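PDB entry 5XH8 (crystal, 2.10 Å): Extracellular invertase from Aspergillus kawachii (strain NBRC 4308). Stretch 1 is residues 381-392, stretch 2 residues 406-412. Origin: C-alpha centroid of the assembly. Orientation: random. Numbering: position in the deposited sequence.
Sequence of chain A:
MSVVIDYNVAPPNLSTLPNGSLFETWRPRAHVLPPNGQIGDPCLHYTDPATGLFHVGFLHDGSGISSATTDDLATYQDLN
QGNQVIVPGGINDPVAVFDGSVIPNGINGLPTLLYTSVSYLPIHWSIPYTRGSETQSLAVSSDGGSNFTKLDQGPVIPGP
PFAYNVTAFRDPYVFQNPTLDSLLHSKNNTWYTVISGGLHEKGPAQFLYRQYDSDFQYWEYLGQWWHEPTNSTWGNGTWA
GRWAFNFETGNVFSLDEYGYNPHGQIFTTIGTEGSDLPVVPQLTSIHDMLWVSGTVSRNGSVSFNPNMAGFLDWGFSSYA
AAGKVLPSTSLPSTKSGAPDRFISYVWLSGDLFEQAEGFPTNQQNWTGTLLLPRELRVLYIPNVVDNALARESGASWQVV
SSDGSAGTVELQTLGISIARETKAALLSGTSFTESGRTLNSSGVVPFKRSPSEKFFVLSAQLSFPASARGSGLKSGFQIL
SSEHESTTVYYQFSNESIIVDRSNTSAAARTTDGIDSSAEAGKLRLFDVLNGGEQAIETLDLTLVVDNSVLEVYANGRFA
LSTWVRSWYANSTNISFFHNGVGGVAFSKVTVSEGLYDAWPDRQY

Stretch 1 381-392: IPNVVDNALARE
Stretch 2 (406-412) AGTVELQ

Two antiparallel strands meet here, interrupted by a bulge, and a short helix then folds back over them. I381 (phi/psi -113/103) forms a hydrogen-bonded pair with L411: I381 N to L411 O is 2.8 Å and L411 N to I381 O 2.9 Å. Its mt side chain shares a sheet face with V384, V409 and L411, I381 CB lying 4.0 Å from L411 CB. The CA-to-CB bond of P382 points sideways, and P382 CA is 4.3 Å from E410 CG. At N383 the chain turns a corner through positive phi (61/34), its CA-to-CB bond pointing away; between I381 and V384 the register shifts by one, a beta bulge.

V384 (-87/140, t) therefore pairs with V409: V384 N to V409 O is 3.2 Å, V409 N to V384 O 2.7 Å. The bulge thus keeps V384 on the I381 face, and V384 CG1 reaches L411 CD1 at 4.1 Å. V385 (-73/130) pairs with T408 without hydrogen bonds, CA to CA 4.5 Å, side chains diverging. D386 N then bonds G407 O at 3.0 Å, where G407 adopts 78/20, a conformation that favours glycine.

N387 (p) caps helix 388-391, N387 OD1 accepting from A390 N at 3.3 Å. In the helix, A390's CA-to-CB bond points toward stretch 2, and A390 CB is 4.0 Å from V409 CG2 (V409 is m). R391 (mmt, chi4 180°) grips D386 (t): R391 NE to D386 OD1 2.9 Å, R391 NH2 to D386 OD2 2.8 Å, a salt bridge beside V409, whose CG1 is 3.4 Å from R391 NH2.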

# COMPACT_ATOMS: atom_id res chain seq x y z
N ILE A 381 -41.09 -25.55 1.36
CA ILE A 381 -41.52 -26.92 1.49
C ILE A 381 -42.87 -26.92 2.24
O ILE A 381 -42.88 -26.75 3.47
CB ILE A 381 -40.49 -27.75 2.27
CG1 ILE A 381 -39.08 -27.59 1.67
CG2 ILE A 381 -40.90 -29.21 2.27
CD1 ILE A 381 -38.01 -28.25 2.50
N PRO A 382 -43.99 -27.10 1.52
CA PRO A 382 -45.30 -27.06 2.20
C PRO A 382 -45.74 -28.41 2.79
O PRO A 382 -45.15 -29.45 2.49
CB PRO A 382 -46.26 -26.58 1.10
CG PRO A 382 -45.64 -27.04 -0.17
CD PRO A 382 -44.14 -27.13 0.05
N ASN A 383 -46.76 -28.35 3.64
CA ASN A 383 -47.46 -29.55 4.12
C ASN A 383 -46.57 -30.52 4.89
O ASN A 383 -46.77 -31.73 4.85
CB ASN A 383 -48.16 -30.28 2.96
CG ASN A 383 -49.07 -29.37 2.15
OD1 ASN A 383 -49.66 -28.42 2.65
ND2 ASN A 383 -49.21 -29.68 0.87
N VAL A 384 -45.60 -29.97 5.61
CA VAL A 384 -44.70 -30.75 6.45
C VAL A 384 -45.38 -30.92 7.80
O VAL A 384 -45.97 -29.97 8.32
CB VAL A 384 -43.34 -30.02 6.63
CG1 VAL A 384 -42.48 -30.65 7.73
CG2 VAL A 384 -42.61 -29.98 5.29
N VAL A 385 -45.24 -32.11 8.37
CA VAL A 385 -45.85 -32.43 9.65
C VAL A 385 -45.09 -31.70 10.74
O VAL A 385 -43.86 -31.78 10.81
CB VAL A 385 -45.85 -33.95 9.93
CG1 VAL A 385 -46.30 -34.27 11.36
CG2 VAL A 385 -46.71 -34.67 8.91
N ASP A 386 -45.84 -31.02 11.60
CA ASP A 386 -45.30 -30.19 12.65
C ASP A 386 -44.86 -31.06 13.82
O ASP A 386 -45.53 -31.12 14.84
CB ASP A 386 -46.34 -29.15 13.08
CG ASP A 386 -45.78 -28.06 13.97
OD1 ASP A 386 -44.75 -28.28 14.64
OD2 ASP A 386 -46.36 -26.97 14.00
N ASN A 387 -43.71 -31.71 13.67
CA ASN A 387 -43.13 -32.56 14.71
C ASN A 387 -41.71 -32.07 15.02
O ASN A 387 -41.31 -31.00 14.56
CB ASN A 387 -43.17 -34.04 14.29
CG ASN A 387 -42.48 -34.32 12.96
OD1 ASN A 387 -41.64 -33.54 12.50
ND2 ASN A 387 -42.85 -35.43 12.32
N ALA A 388 -40.97 -32.84 15.82
CA ALA A 388 -39.59 -32.54 16.18
C ALA A 388 -38.69 -32.33 14.94
O ALA A 388 -37.89 -31.38 14.88
CB ALA A 388 -39.03 -33.65 17.05
N LEU A 389 -38.84 -33.21 13.95
CA LEU A 389 -38.02 -33.18 12.74
C LEU A 389 -38.10 -31.82 12.06
O LEU A 389 -37.08 -31.24 11.70
CB LEU A 389 -38.44 -34.26 11.75
CG LEU A 389 -38.30 -35.71 12.19
CD1 LEU A 389 -38.88 -36.61 11.11
CD2 LEU A 389 -36.86 -36.10 12.48
N ALA A 390 -39.32 -31.31 11.91
CA ALA A 390 -39.55 -30.02 11.27
C ALA A 390 -39.10 -28.82 12.12
O ALA A 390 -38.70 -27.80 11.56
CB ALA A 390 -41.01 -29.86 10.89
N ARG A 391 -39.16 -28.96 13.44
CA ARG A 391 -38.94 -27.85 14.38
C ARG A 391 -37.51 -27.74 14.90
O ARG A 391 -37.21 -26.81 15.64
CB ARG A 391 -39.89 -27.97 15.60
CG ARG A 391 -41.35 -27.69 15.30
CD ARG A 391 -41.65 -26.20 15.27
NE ARG A 391 -43.02 -25.94 14.83
CZ ARG A 391 -43.56 -24.74 14.70
NH1 ARG A 391 -42.86 -23.64 14.96
NH2 ARG A 391 -44.82 -24.62 14.28
N GLU A 392 -36.62 -28.67 14.53
CA GLU A 392 -35.25 -28.64 15.04
C GLU A 392 -34.62 -27.30 14.67
O GLU A 392 -34.86 -26.79 13.58
CB GLU A 392 -34.45 -29.80 14.44
CG GLU A 392 -33.04 -29.93 14.97
CD GLU A 392 -32.39 -31.24 14.55
OE1 GLU A 392 -31.15 -31.28 14.47
OE2 GLU A 392 -33.11 -32.23 14.30
N ALA A 406 -54.63 -28.58 10.21
CA ALA A 406 -53.95 -29.62 9.43
C ALA A 406 -52.81 -30.29 10.20
O ALA A 406 -52.44 -31.41 9.87
CB ALA A 406 -53.42 -29.03 8.13
N GLY A 407 -52.28 -29.61 11.22
CA GLY A 407 -51.14 -30.12 12.00
C GLY A 407 -49.79 -29.93 11.28
O GLY A 407 -48.81 -30.60 11.63
N THR A 408 -49.75 -29.02 10.31
CA THR A 408 -48.62 -28.86 9.40
C THR A 408 -47.87 -27.54 9.60
O THR A 408 -48.32 -26.66 10.33
CB THR A 408 -49.08 -28.93 7.92
OG1 THR A 408 -50.05 -27.92 7.65
CG2 THR A 408 -49.67 -30.29 7.58
N VAL A 409 -46.71 -27.44 8.94
CA VAL A 409 -45.94 -26.19 8.79
C VAL A 409 -45.46 -26.01 7.34
O VAL A 409 -45.29 -26.99 6.61
CB VAL A 409 -44.71 -26.13 9.73
CG1 VAL A 409 -45.14 -25.97 11.18
CG2 VAL A 409 -43.80 -27.35 9.58
N GLU A 410 -45.27 -24.76 6.92
CA GLU A 410 -44.50 -24.45 5.72
C GLU A 410 -43.05 -24.17 6.12
O GLU A 410 -42.78 -23.34 7.00
CB GLU A 410 -45.07 -23.25 4.99
CG GLU A 410 -44.47 -23.07 3.61
CD GLU A 410 -45.09 -21.95 2.83
OE1 GLU A 410 -45.43 -20.92 3.44
OE2 GLU A 410 -45.23 -22.09 1.59
N LEU A 411 -42.12 -24.88 5.49
CA LEU A 411 -40.70 -24.66 5.73
C LEU A 411 -40.09 -23.82 4.63
O LEU A 411 -40.60 -23.79 3.49
CB LEU A 411 -39.94 -25.98 5.83
CG LEU A 411 -40.29 -26.92 6.99
CD1 LEU A 411 -39.34 -28.10 6.97
CD2 LEU A 411 -40.25 -26.20 8.34
N GLN A 412 -39.01 -23.13 4.98
CA GLN A 412 -38.24 -22.30 4.05
C GLN A 412 -36.77 -22.72 4.12
O GLN A 412 -36.25 -23.00 5.20
CB GLN A 412 -38.38 -20.84 4.44
CG GLN A 412 -37.89 -19.84 3.41
CD GLN A 412 -37.66 -18.46 4.01
OE1 GLN A 412 -36.85 -18.29 4.92
NE2 GLN A 412 -38.37 -17.49 3.50